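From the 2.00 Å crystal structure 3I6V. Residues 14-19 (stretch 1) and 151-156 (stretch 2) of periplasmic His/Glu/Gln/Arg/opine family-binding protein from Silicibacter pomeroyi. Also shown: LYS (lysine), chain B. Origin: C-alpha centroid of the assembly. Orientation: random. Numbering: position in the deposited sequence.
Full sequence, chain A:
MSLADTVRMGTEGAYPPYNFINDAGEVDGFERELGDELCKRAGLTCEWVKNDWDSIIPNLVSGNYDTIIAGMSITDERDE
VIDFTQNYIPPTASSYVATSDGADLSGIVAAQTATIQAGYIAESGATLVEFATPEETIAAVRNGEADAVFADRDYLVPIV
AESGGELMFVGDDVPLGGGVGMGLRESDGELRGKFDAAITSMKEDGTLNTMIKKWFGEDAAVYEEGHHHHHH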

ATOM      1  N   ALA A  14       7.666  -5.221  -1.761  1.00 24.74           N
ATOM      2  CA  ALA A  14       8.573  -4.090  -1.923  1.00 24.78           C
ATOM      3  C   ALA A  14       8.011  -2.810  -1.337  1.00 23.90           C
ATOM      4  O   ALA A  14       8.309  -1.720  -1.806  1.00 24.01           O
ATOM      5  CB  ALA A  14       8.950  -3.909  -3.422  1.00 24.32           C
ATOM      6  N   TYR A  15       7.218  -2.931  -0.282  1.00 23.26           N
ATOM      7  CA  TYR A  15       6.487  -1.759   0.190  1.00 22.55           C
ATOM      8  C   TYR A  15       6.465  -1.728   1.709  1.00 22.87           C
ATOM      9  O   TYR A  15       5.392  -1.846   2.318  1.00 21.45           O
ATOM     10  CB  TYR A  15       5.054  -1.795  -0.408  1.00 22.63           C
ATOM     11  CG  TYR A  15       4.235  -0.536  -0.230  1.00 22.77           C
ATOM     12  CD1 TYR A  15       4.822   0.747  -0.369  1.00 22.70           C
ATOM     13  CD2 TYR A  15       2.867  -0.619   0.065  1.00 21.12           C
ATOM     14  CE1 TYR A  15       4.048   1.929  -0.236  1.00 23.86           C
ATOM     15  CE2 TYR A  15       2.082   0.561   0.205  1.00 22.41           C
ATOM     16  CZ  TYR A  15       2.691   1.821   0.066  1.00 24.28           C
ATOM     17  OH  TYR A  15       1.946   2.955   0.198  1.00 23.98           O
ATOM     18  N   PRO A  16       7.668  -1.591   2.349  1.00 23.04           N
ATOM     19  CA  PRO A  16       7.687  -1.633   3.816  1.00 22.78           C
ATOM     20  C   PRO A  16       7.019  -0.383   4.432  1.00 23.28           C
ATOM     21  O   PRO A  16       7.077   0.720   3.865  1.00 23.18           O
ATOM     22  CB  PRO A  16       9.210  -1.696   4.156  1.00 23.50           C
ATOM     23  CG  PRO A  16       9.880  -1.072   2.969  1.00 24.62           C
ATOM     24  CD  PRO A  16       9.023  -1.451   1.768  1.00 21.76           C
ATOM     25  N   PRO A  17       6.369  -0.531   5.579  1.00 22.76           N
ATOM     26  CA  PRO A  17       6.238  -1.693   6.397  1.00 24.00           C
ATOM     27  C   PRO A  17       4.986  -2.545   6.069  1.00 23.83           C
ATOM     28  O   PRO A  17       4.738  -3.528   6.773  1.00 23.38           O
ATOM     29  CB  PRO A  17       6.135  -1.083   7.810  1.00 24.30           C
ATOM     30  CG  PRO A  17       5.475   0.212   7.607  1.00 24.18           C
ATOM     31  CD  PRO A  17       5.743   0.648   6.202  1.00 24.39           C
ATOM     32  N   TYR A  18       4.216  -2.175   5.035  1.00 23.11           N
ATOM     33  CA  TYR A  18       3.050  -2.988   4.644  1.00 23.80           C
ATOM     34  C   TYR A  18       3.457  -4.412   4.257  1.00 23.83           C
ATOM     35  O   TYR A  18       2.938  -5.396   4.800  1.00 24.86           O
ATOM     36  CB  TYR A  18       2.345  -2.358   3.422  1.00 23.14           C
ATOM     37  CG  TYR A  18       1.808  -0.978   3.662  1.00 23.30           C
ATOM     38  CD1 TYR A  18       2.604   0.150   3.417  1.00 25.00           C
ATOM     39  CD2 TYR A  18       0.499  -0.789   4.121  1.00 24.58           C
ATOM     40  CE1 TYR A  18       2.105   1.466   3.631  1.00 25.57           C
ATOM     41  CE2 TYR A  18      -0.032   0.526   4.338  1.00 25.31           C
ATOM     42  CZ  TYR A  18       0.775   1.633   4.076  1.00 29.44           C
ATOM     43  OH  TYR A  18       0.279   2.909   4.273  1.00 26.99           O
ATOM     44  N   ASN A  19       4.356  -4.501   3.280  1.00 24.42           N
ATOM     45  CA  ASN A  19       4.863  -5.774   2.795  1.00 25.01           C
ATOM     46  C   ASN A  19       6.322  -5.653   2.274  1.00 25.69           C
ATOM     47  O   ASN A  19       6.739  -4.598   1.767  1.00 25.12           O
ATOM     48  CB  ASN A  19       3.946  -6.365   1.713  1.00 25.17           C
ATOM     49  CG  ASN A  19       3.850  -5.485   0.478  1.00 26.10           C
ATOM     50  OD1 ASN A  19       4.720  -5.545  -0.418  1.00 27.88           O
ATOM     51  ND2 ASN A  19       2.785  -4.677   0.399  1.00 22.60           N
TER
HETATM   52  N   LYS B   1      -2.495   3.080  -1.509  1.00 19.25           N
HETATM   53  CA  LYS B   1      -1.983   3.660  -2.794  1.00 19.15           C
HETATM   54  C   LYS B   1      -2.723   3.086  -3.982  1.00 19.85           C
HETATM   55  O   LYS B   1      -3.503   2.141  -3.797  1.00 20.69           O
HETATM   56  CB  LYS B   1      -0.463   3.399  -2.939  1.00 18.75           C
HETATM   57  CG  LYS B   1      -0.071   1.932  -3.120  1.00 17.98           C
HETATM   58  CD  LYS B   1       1.490   1.799  -3.176  1.00 20.74           C
HETATM   59  CE  LYS B   1       1.973   0.326  -3.444  1.00 20.73           C
HETATM   60  NZ  LYS B   1       3.521   0.253  -3.375  1.00 20.25           N
HETATM   61  OXT LYS B   1      -2.533   3.543  -5.145  1.00 20.47           O
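Stretch 2 (151-156) ADRDYL

A side chain that caps a helix N terminus can also accept a hydrogen bond from a distant segment, and the periplasmic binding protein considered here is a compact example. Its two stretches are separated by at least 134 positions between any two touching residues, yet together they bury 301 Å² of surface. Stretch 1 is mostly loop or turn, folded back so that Asn-19 N donates to Tyr-15 O at 3.0 Å, and it includes a cis peptide bond before Pro-17. Stretch 2 leaves a strand at 151-152 and enters a helix at 153, so its residues meet the loop from a backbone that changes character midway. End to end, the two chains run neither parallel nor antiparallel.

Ala-151, still in the strand, makes no contact with stretch 1. Asp-152 comes next and is the polar centre of the interface. Its CA-to-CB bond points toward stretch 1, and with chi1 in the t well its carboxylate meets the phenol of Tyr-18: Tyr-18 OH donates to Asp-152 OD2 across a very short 2.4 Å. The same oxygen caps the helix, Asp-152 OD2 accepting from Tyr-155 N at 3.1 Å. One atom thus ties the loop to the helix and satisfies a backbone amide at the helix start. The second tyrosine approaches Asp-152 through its hydroxyl, Tyr-15 OH lying 3.1 Å from Asp-152 CB, while a water bridges Tyr-15 OH (2.9 Å) and Asp-152 N (3.1 Å).

Arg-153 opens the helix with its CA-to-CB bond directed away, and it leaves the loop untouched. Asp-154 returns to the contact, its CB 3.5 Å from Tyr-18 OH and its carbonyl O 4.0 Å from Pro-17 CD.

Tyr-155 has the largest area covered by stretch 1, and its CA is 6.7 Å from the CA of Pro-16, the closest CA pair across the stretches. Its ring lies obliquely to that of Tyr-15, with centroids 5.2 Å apart and planes at 34°; Tyr-155 CG comes within 3.5 Å of Tyr-15 CE1. At the edge of the Tyr-155 ring, CD1 is 3.2 Å from Pro-16 O. That carbonyl also accepts from a second water, 2.7 Å from Pro-16 O and 2.8 Å from Tyr-155 O, which joins the two backbones. Tyr-15 meanwhile offers one ring face to the bound lysine, whose NZ is 3.3 Å from Tyr-15 CD1, so the ring packed against the helix also lines the ligand site.

The contact ends with Tyr-155; the CA-to-CB bond of Leu-156 points away, and the residue does not touch stretch 1.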

ATOM      1  N   ALA A 151       3.556  10.283  -2.169  1.00 19.97           N
ATOM      2  CA  ALA A 151       3.341   8.888  -1.821  1.00 20.77           C
ATOM      3  C   ALA A 151       2.566   8.785  -0.545  1.00 21.60           C
ATOM      4  O   ALA A 151       2.273   9.783   0.105  1.00 22.73           O
ATOM      5  CB  ALA A 151       4.736   8.153  -1.646  1.00 20.65           C
ATOM      6  N   ASP A 152       2.267   7.557  -0.159  1.00 22.33           N
ATOM      7  CA  ASP A 152       1.536   7.293   1.059  1.00 23.28           C
ATOM      8  C   ASP A 152       2.357   7.751   2.254  1.00 24.36           C
ATOM      9  O   ASP A 152       3.589   7.465   2.325  1.00 23.75           O
ATOM     10  CB  ASP A 152       1.297   5.807   1.144  1.00 23.03           C
ATOM     11  CG  ASP A 152       0.546   5.417   2.349  1.00 27.83           C
ATOM     12  OD1 ASP A 152      -0.702   5.540   2.339  1.00 25.95           O
ATOM     13  OD2 ASP A 152       1.216   4.927   3.295  1.00 31.07           O
ATOM     14  N   ARG A 153       1.698   8.461   3.175  1.00 23.47           N
ATOM     15  CA  ARG A 153       2.366   9.046   4.317  1.00 25.09           C
ATOM     16  C   ARG A 153       2.976   7.954   5.204  1.00 25.97           C
ATOM     17  O   ARG A 153       4.089   8.127   5.725  1.00 26.20           O
ATOM     18  CB  ARG A 153       1.430   9.926   5.159  1.00 25.38           C
ATOM     19  CG  ARG A 153       2.185  10.655   6.307  1.00 27.93           C
ATOM     20  CD  ARG A 153       1.315  11.656   7.113  1.00 30.49           C
ATOM     21  NE  ARG A 153       2.130  12.129   8.218  1.00 34.31           N
ATOM     22  CZ  ARG A 153       2.988  13.143   8.141  1.00 33.58           C
ATOM     23  NH1 ARG A 153       3.115  13.862   7.025  1.00 31.56           N
ATOM     24  NH2 ARG A 153       3.699  13.463   9.208  1.00 35.38           N
ATOM     25  N   ASP A 154       2.268   6.846   5.395  1.00 26.05           N
ATOM     26  CA  ASP A 154       2.821   5.816   6.246  1.00 27.86           C
ATOM     27  C   ASP A 154       4.035   5.097   5.662  1.00 27.60           C
ATOM     28  O   ASP A 154       4.865   4.567   6.422  1.00 27.82           O
ATOM     29  CB  ASP A 154       1.748   4.856   6.733  1.00 28.71           C
ATOM     30  CG  ASP A 154       0.800   5.528   7.726  1.00 33.74           C
ATOM     31  OD1 ASP A 154       1.003   6.725   8.036  1.00 37.08           O
ATOM     32  OD2 ASP A 154      -0.141   4.874   8.175  1.00 38.60           O
ATOM     33  N   TYR A 155       4.143   5.100   4.331  1.00 25.71           N
ATOM     34  CA  TYR A 155       5.325   4.587   3.671  1.00 25.14           C
ATOM     35  C   TYR A 155       6.481   5.589   3.914  1.00 25.19           C
ATOM     36  O   TYR A 155       7.636   5.194   4.231  1.00 24.04           O
ATOM     37  CB  TYR A 155       5.064   4.400   2.170  1.00 24.31           C
ATOM     38  CG  TYR A 155       6.317   4.096   1.362  1.00 25.22           C
ATOM     39  CD1 TYR A 155       7.006   2.879   1.510  1.00 25.12           C
ATOM     40  CD2 TYR A 155       6.811   5.026   0.454  1.00 25.53           C
ATOM     41  CE1 TYR A 155       8.168   2.606   0.747  1.00 25.48           C
ATOM     42  CE2 TYR A 155       7.939   4.775  -0.297  1.00 26.55           C
ATOM     43  CZ  TYR A 155       8.628   3.586  -0.138  1.00 27.61           C
ATOM     44  OH  TYR A 155       9.768   3.419  -0.889  1.00 28.36           O
ATOM     45  N   LEU A 156       6.173   6.872   3.773  1.00 23.74           N
ATOM     46  CA  LEU A 156       7.198   7.939   3.890  1.00 24.92           C
ATOM     47  C   LEU A 156       7.702   8.226   5.319  1.00 25.98           C
ATOM     48  O   LEU A 156       8.870   8.571   5.472  1.00 26.66           O
ATOM     49  CB  LEU A 156       6.750   9.244   3.227  1.00 24.54           C
ATOM     50  CG  LEU A 156       6.536   9.190   1.713  1.00 24.03           C
ATOM     51  CD1 LEU A 156       5.704  10.421   1.244  1.00 24.33           C
ATOM     52  CD2 LEU A 156       7.845   9.050   0.900  1.00 22.85           C
TER
HETATM   53  O   HOH W   1       2.937   4.944  -1.594  1.00 21.45           O
HETATM   54  O   HOH W   2       8.766   2.698   4.513  1.00 22.44           O